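Geranylgeranyl pyrophosphate synthase (Corynebacterium glutamicum, PDB 3LMD) probably builds long-chain prenyl diphosphates in isoprenoid biosynthesis, as a magnesium-dependent transferase of the FPP/GGPP synthase family. Local coordinates at residues E220-A231 against I323-P332. Sequence-based numbering, arbitrary orientation.
Sequences EHIDALKNFGAA and IANAELDRLP
Residues 220-231 and helix 323-328 run nearly antiparallel, their axes 8.6 Å apart at an angle of 164°, with Ala-224 facing Glu-327 and Phe-228 facing Ala-324. A type I turn from Leu-328 to Leu-331 then brings the chain against His-221. Arg-330 governs the polar flank. Its NH1 and NH2 both grip Asp-223 OD2, at 2.9 and 3.1 Å, arriving from opposite faces of the carboxylate on its anti side, while NH2 also donates to Glu-220 OE2 (2.8 Å), which it meets from above the carboxylate plane. A bend at chi3 (73°) brings the guanidinium up to helix 219-246, and on its own segment NH1 donates to the syn lone pair of Glu-327 OE1 at 2.9 Å. Three carboxylates thus hold the group's rotation, and a water joins NE to Glu-220 OE2. Asn-227 ND2 adds only weak bonds to both Glu-327 oxygens. In this all-helical prenyl synthase fold, the contact pairs helix 219-246 with the end of helix 309-328, away from the metal-binding residues. On the apolar flank, Phe-228 CG lies anti to its backbone N (chi1 175°), carrying the ring beneath Leu-328 CD2, 3.7 Å above its plane, with Ala-324 O at the edge. Leu-331 CD1 meets Leu-225 CD2 at 3.7 Å, and Phe-88 touches both leucines. Pro-332 CD sits over one face of the His-221 ring in a CH-pi contact, and a water links His-221 NE2 to Arg-330 O.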
ATOM      1  N   GLU A 220      13.114 -27.851  -5.236  1.00 36.42           N
ATOM      2  CA  GLU A 220      12.656 -28.160  -6.584  1.00 39.56           C
ATOM      3  C   GLU A 220      11.132 -28.208  -6.640  1.00 36.62           C
ATOM      4  O   GLU A 220      10.529 -27.822  -7.634  1.00 34.00           O
ATOM      5  CB  GLU A 220      13.252 -29.491  -7.080  1.00 39.94           C
ATOM      6  CG  GLU A 220      14.765 -29.409  -7.388  1.00 50.67           C
ATOM      7  CD  GLU A 220      15.107 -28.425  -8.519  1.00 52.86           C
ATOM      8  OE1 GLU A 220      15.903 -27.490  -8.282  1.00 58.35           O
ATOM      9  OE2 GLU A 220      14.569 -28.576  -9.639  1.00 51.91           O
ATOM     10  N   HIS A 221      10.513 -28.681  -5.566  1.00 28.69           N
ATOM     11  CA  HIS A 221       9.073 -28.798  -5.543  1.00 35.02           C
ATOM     12  C   HIS A 221       8.449 -27.432  -5.307  1.00 34.25           C
ATOM     13  O   HIS A 221       7.432 -27.117  -5.913  1.00 30.66           O
ATOM     14  CB  HIS A 221       8.606 -29.804  -4.491  1.00 35.35           C
ATOM     15  CG  HIS A 221       9.086 -31.199  -4.748  1.00 42.19           C
ATOM     16  ND1 HIS A 221       9.076 -32.183  -3.782  1.00 42.26           N
ATOM     17  CD2 HIS A 221       9.595 -31.770  -5.865  1.00 42.62           C
ATOM     18  CE1 HIS A 221       9.554 -33.304  -4.297  1.00 47.37           C
ATOM     19  NE2 HIS A 221       9.868 -33.083  -5.561  1.00 45.68           N
ATOM     20  N   ILE A 222       9.066 -26.639  -4.440  1.00 29.30           N
ATOM     21  CA  ILE A 222       8.641 -25.252  -4.234  1.00 32.16           C
ATOM     22  C   ILE A 222       8.705 -24.503  -5.570  1.00 32.51           C
ATOM     23  O   ILE A 222       7.754 -23.811  -5.960  1.00 31.29           O
ATOM     24  CB  ILE A 222       9.545 -24.537  -3.228  1.00 33.77           C
ATOM     25  CG1 ILE A 222       9.427 -25.162  -1.819  1.00 31.12           C
ATOM     26  CG2 ILE A 222       9.234 -23.023  -3.174  1.00 28.99           C
ATOM     27  CD1 ILE A 222      10.501 -24.556  -0.823  1.00 28.05           C
ATOM     28  N   ASP A 223       9.826 -24.653  -6.272  1.00 31.80           N
ATOM     29  CA  ASP A 223      10.008 -23.987  -7.556  1.00 35.80           C
ATOM     30  C   ASP A 223       8.976 -24.459  -8.590  1.00 35.41           C
ATOM     31  O   ASP A 223       8.429 -23.657  -9.358  1.00 30.20           O
ATOM     32  CB  ASP A 223      11.432 -24.209  -8.086  1.00 34.23           C
ATOM     33  CG  ASP A 223      11.777 -23.262  -9.222  1.00 32.80           C
ATOM     34  OD1 ASP A 223      11.885 -22.049  -8.957  1.00 34.12           O
ATOM     35  OD2 ASP A 223      11.914 -23.731 -10.376  1.00 34.76           O
ATOM     36  N   ALA A 224       8.719 -25.766  -8.627  1.00 29.44           N
ATOM     37  CA  ALA A 224       7.764 -26.302  -9.581  1.00 29.84           C
ATOM     38  C   ALA A 224       6.355 -25.759  -9.322  1.00 27.46           C
ATOM     39  O   ALA A 224       5.601 -25.503 -10.258  1.00 26.68           O
ATOM     40  CB  ALA A 224       7.750 -27.838  -9.513  1.00 30.43           C
ATOM     41  N   LEU A 225       5.971 -25.645  -8.051  1.00 27.01           N
ATOM     42  CA  LEU A 225       4.605 -25.198  -7.719  1.00 22.84           C
ATOM     43  C   LEU A 225       4.433 -23.702  -8.020  1.00 25.33           C
ATOM     44  O   LEU A 225       3.376 -23.251  -8.494  1.00 24.54           O
ATOM     45  CB  LEU A 225       4.281 -25.483  -6.225  1.00 23.55           C
ATOM     46  CG  LEU A 225       3.981 -26.995  -6.104  1.00 31.25           C
ATOM     47  CD1 LEU A 225       4.370 -27.543  -4.706  1.00 27.05           C
ATOM     48  CD2 LEU A 225       2.552 -27.282  -6.430  1.00 28.62           C
ATOM     49  N   LYS A 226       5.484 -22.952  -7.762  1.00 27.34           N
ATOM     50  CA  LYS A 226       5.527 -21.558  -8.154  1.00 29.66           C
ATOM     51  C   LYS A 226       5.297 -21.412  -9.679  1.00 31.28           C
ATOM     52  O   LYS A 226       4.433 -20.643 -10.133  1.00 29.24           O
ATOM     53  CB  LYS A 226       6.889 -20.974  -7.787  1.00 27.06           C
ATOM     54  CG  LYS A 226       7.001 -19.500  -8.210  1.00 30.88           C
ATOM     55  CD  LYS A 226       8.348 -18.843  -7.815  1.00 40.42           C
ATOM     56  CE  LYS A 226       9.498 -19.406  -8.610  1.00 48.74           C
ATOM     57  NZ  LYS A 226      10.506 -18.329  -8.870  1.00 58.44           N
ATOM     58  N   ASN A 227       6.070 -22.163 -10.462  1.00 23.79           N
ATOM     59  CA  ASN A 227       6.025 -22.043 -11.927  1.00 26.06           C
ATOM     60  C   ASN A 227       4.697 -22.547 -12.462  1.00 24.11           C
ATOM     61  O   ASN A 227       4.153 -22.029 -13.456  1.00 28.11           O
ATOM     62  CB  ASN A 227       7.186 -22.827 -12.555  1.00 29.34           C
ATOM     63  CG  ASN A 227       8.551 -22.163 -12.334  1.00 30.78           C
ATOM     64  OD1 ASN A 227       8.654 -21.035 -11.870  1.00 38.17           O
ATOM     65  ND2 ASN A 227       9.603 -22.883 -12.675  1.00 33.61           N
ATOM     66  N   PHE A 228       4.147 -23.568 -11.805  1.00 24.32           N
ATOM     67  CA  PHE A 228       2.849 -24.083 -12.201  1.00 24.56           C
ATOM     68  C   PHE A 228       1.776 -23.008 -11.973  1.00 23.66           C
ATOM     69  O   PHE A 228       0.911 -22.788 -12.805  1.00 22.51           O
ATOM     70  CB  PHE A 228       2.484 -25.335 -11.378  1.00 23.17           C
ATOM     71  CG  PHE A 228       1.093 -25.841 -11.657  1.00 27.60           C
ATOM     72  CD1 PHE A 228       0.834 -26.564 -12.808  1.00 24.50           C
ATOM     73  CD2 PHE A 228       0.044 -25.576 -10.772  1.00 27.54           C
ATOM     74  CE1 PHE A 228      -0.457 -27.035 -13.089  1.00 31.92           C
ATOM     75  CE2 PHE A 228      -1.228 -26.014 -11.037  1.00 28.07           C
ATOM     76  CZ  PHE A 228      -1.481 -26.772 -12.200  1.00 24.22           C
ATOM     77  N   GLY A 229       1.843 -22.336 -10.835  1.00 22.08           N
ATOM     78  CA  GLY A 229       0.868 -21.264 -10.550  1.00 22.51           C
ATOM     79  C   GLY A 229       0.985 -20.139 -11.587  1.00 26.23           C
ATOM     80  O   GLY A 229      -0.032 -19.590 -12.026  1.00 23.03           O
ATOM     81  N   ALA A 230       2.201 -19.773 -11.984  1.00 22.53           N
ATOM     82  CA  ALA A 230       2.347 -18.739 -13.029  1.00 26.52           C
ATOM     83  C   ALA A 230       1.663 -19.144 -14.335  1.00 24.78           C
ATOM     84  O   ALA A 230       0.932 -18.340 -14.960  1.00 25.07           O
ATOM     85  CB  ALA A 230       3.833 -18.405 -13.287  1.00 24.05           C
ATOM     86  N   ALA A 231       1.868 -20.396 -14.734  1.00 20.61           N
ATOM     87  CA  ALA A 231       1.325 -20.892 -16.001  1.00 25.80           C
ATOM     88  C   ALA A 231      -0.199 -20.967 -15.943  1.00 24.47           C
ATOM     89  O   ALA A 231      -0.890 -20.596 -16.892  1.00 25.30           O
ATOM     90  CB  ALA A 231       1.944 -22.275 -16.337  1.00 23.44           C
ATOM     91  N   ILE A 323       3.583 -26.035 -20.566  1.00 25.45           N
ATOM     92  CA  ILE A 323       4.457 -25.566 -19.480  1.00 26.20           C
ATOM     93  C   ILE A 323       3.986 -26.066 -18.113  1.00 29.03           C
ATOM     94  O   ILE A 323       4.796 -26.532 -17.303  1.00 29.91           O
ATOM     95  CB  ILE A 323       4.540 -24.002 -19.471  1.00 26.46           C
ATOM     96  CG1 ILE A 323       5.322 -23.499 -20.700  1.00 31.00           C
ATOM     97  CG2 ILE A 323       5.206 -23.474 -18.175  1.00 24.14           C
ATOM     98  CD1 ILE A 323       5.107 -21.990 -20.993  1.00 29.20           C
ATOM     99  N   ALA A 324       2.684 -25.968 -17.870  1.00 24.99           N
ATOM    100  CA  ALA A 324       2.096 -26.415 -16.604  1.00 27.90           C
ATOM    101  C   ALA A 324       2.385 -27.912 -16.379  1.00 26.11           C
ATOM    102  O   ALA A 324       2.781 -28.309 -15.288  1.00 25.65           O
ATOM    103  CB  ALA A 324       0.591 -26.149 -16.594  1.00 27.30           C
ATOM    104  N   ASN A 325       2.193 -28.721 -17.420  1.00 26.55           N
ATOM    105  CA  ASN A 325       2.458 -30.162 -17.346  1.00 28.95           C
ATOM    106  C   ASN A 325       3.930 -30.456 -17.114  1.00 27.73           C
ATOM    107  O   ASN A 325       4.267 -31.385 -16.365  1.00 28.63           O
ATOM    108  CB  ASN A 325       1.966 -30.876 -18.608  1.00 30.82           C
ATOM    109  CG  ASN A 325       0.481 -31.193 -18.537  1.00 32.83           C
ATOM    110  OD1 ASN A 325      -0.046 -31.453 -17.463  1.00 33.56           O
ATOM    111  ND2 ASN A 325      -0.182 -31.188 -19.677  1.00 32.76           N
ATOM    112  N   ALA A 326       4.803 -29.648 -17.714  1.00 29.31           N
ATOM    113  CA  ALA A 326       6.232 -29.784 -17.471  1.00 33.41           C
ATOM    114  C   ALA A 326       6.592 -29.428 -16.034  1.00 36.86           C
ATOM    115  O   ALA A 326       7.522 -30.002 -15.473  1.00 29.14           O
ATOM    116  CB  ALA A 326       7.081 -28.963 -18.473  1.00 32.27           C
ATOM    117  N   GLU A 327       5.861 -28.499 -15.417  1.00 27.19           N
ATOM    118  CA  GLU A 327       6.123 -28.215 -13.995  1.00 27.62           C
ATOM    119  C   GLU A 327       5.641 -29.352 -13.104  1.00 26.36           C
ATOM    120  O   GLU A 327       6.358 -29.771 -12.178  1.00 30.10           O
ATOM    121  CB  GLU A 327       5.548 -26.854 -13.591  1.00 28.50           C
ATOM    122  CG  GLU A 327       6.184 -25.724 -14.437  1.00 26.27           C
ATOM    123  CD  GLU A 327       7.688 -25.564 -14.174  1.00 33.41           C
ATOM    124  OE1 GLU A 327       8.193 -25.995 -13.104  1.00 30.74           O
ATOM    125  OE2 GLU A 327       8.357 -24.933 -15.011  1.00 34.86           O
ATOM    126  N   LEU A 328       4.461 -29.889 -13.405  1.00 24.04           N
ATOM    127  CA  LEU A 328       3.944 -31.009 -12.632  1.00 27.87           C
ATOM    128  C   LEU A 328       4.836 -32.262 -12.759  1.00 35.37           C
ATOM    129  O   LEU A 328       4.883 -33.093 -11.843  1.00 32.63           O
ATOM    130  CB  LEU A 328       2.527 -31.353 -13.067  1.00 25.76           C
ATOM    131  CG  LEU A 328       1.471 -30.266 -12.745  1.00 26.55           C
ATOM    132  CD1 LEU A 328       0.096 -30.760 -13.192  1.00 32.04           C
ATOM    133  CD2 LEU A 328       1.451 -29.870 -11.275  1.00 26.51           C
ATOM    134  N   ASP A 329       5.527 -32.391 -13.888  1.00 31.84           N
ATOM    135  CA  ASP A 329       6.492 -33.470 -14.069  1.00 35.41           C
ATOM    136  C   ASP A 329       7.521 -33.443 -12.958  1.00 38.45           C
ATOM    137  O   ASP A 329       8.097 -34.461 -12.628  1.00 35.39           O
ATOM    138  CB  ASP A 329       7.251 -33.321 -15.389  1.00 41.74           C
ATOM    139  CG  ASP A 329       6.602 -34.069 -16.538  1.00 51.14           C
ATOM    140  OD1 ASP A 329       5.736 -34.944 -16.298  1.00 55.17           O
ATOM    141  OD2 ASP A 329       6.968 -33.779 -17.698  1.00 54.84           O
ATOM    142  N   ARG A 330       7.784 -32.266 -12.404  1.00 31.93           N
ATOM    143  CA  ARG A 330       8.810 -32.133 -11.376  1.00 32.43           C
ATOM    144  C   ARG A 330       8.352 -32.593  -9.986  1.00 33.19           C
ATOM    145  O   ARG A 330       9.156 -32.674  -9.044  1.00 34.33           O
ATOM    146  CB  ARG A 330       9.321 -30.692 -11.302  1.00 36.65           C
ATOM    147  CG  ARG A 330       9.877 -30.142 -12.631  1.00 31.23           C
ATOM    148  CD  ARG A 330      10.065 -28.634 -12.525  1.00 37.65           C
ATOM    149  NE  ARG A 330      11.214 -28.287 -11.688  1.00 38.81           N
ATOM    150  CZ  ARG A 330      11.494 -27.048 -11.316  1.00 40.60           C
ATOM    151  NH1 ARG A 330      10.692 -26.059 -11.700  1.00 36.38           N
ATOM    152  NH2 ARG A 330      12.564 -26.787 -10.565  1.00 34.42           N
ATOM    153  N   LEU A 331       7.065 -32.889  -9.865  1.00 31.63           N
ATOM    154  CA  LEU A 331       6.462 -33.202  -8.572  1.00 32.84           C
ATOM    155  C   LEU A 331       6.135 -34.688  -8.532  1.00 34.96           C
ATOM    156  O   LEU A 331       5.845 -35.303  -9.578  1.00 35.07           O
ATOM    157  CB  LEU A 331       5.140 -32.414  -8.382  1.00 30.59           C
ATOM    158  CG  LEU A 331       5.295 -30.890  -8.348  1.00 32.61           C
ATOM    159  CD1 LEU A 331       3.913 -30.196  -8.353  1.00 27.89           C
ATOM    160  CD2 LEU A 331       6.116 -30.456  -7.131  1.00 29.57           C
ATOM    161  N   PRO A 332       6.136 -35.254  -7.321  1.00 38.15           N
ATOM    162  CA  PRO A 332       5.783 -36.653  -7.151  1.00 41.01           C
ATOM    163  C   PRO A 332       4.322 -36.918  -7.446  1.00 44.52           C
ATOM    164  O   PRO A 332       3.417 -36.115  -7.119  1.00 37.40           O
ATOM    165  CB  PRO A 332       6.086 -36.924  -5.668  1.00 45.13           C
ATOM    166  CG  PRO A 332       5.980 -35.634  -5.011  1.00 45.14           C
ATOM    167  CD  PRO A 332       6.529 -34.631  -6.047  1.00 39.04           C
TER
HETATM  168  O   HOH W   1      12.968 -30.298 -10.668  1.00 40.52           O
HETATM  169  O   HOH W   2      14.925 -24.772  -9.089  1.00 61.06           O
HETATM  170  O   HOH W   3       9.896 -35.205  -7.376  1.00 58.60           O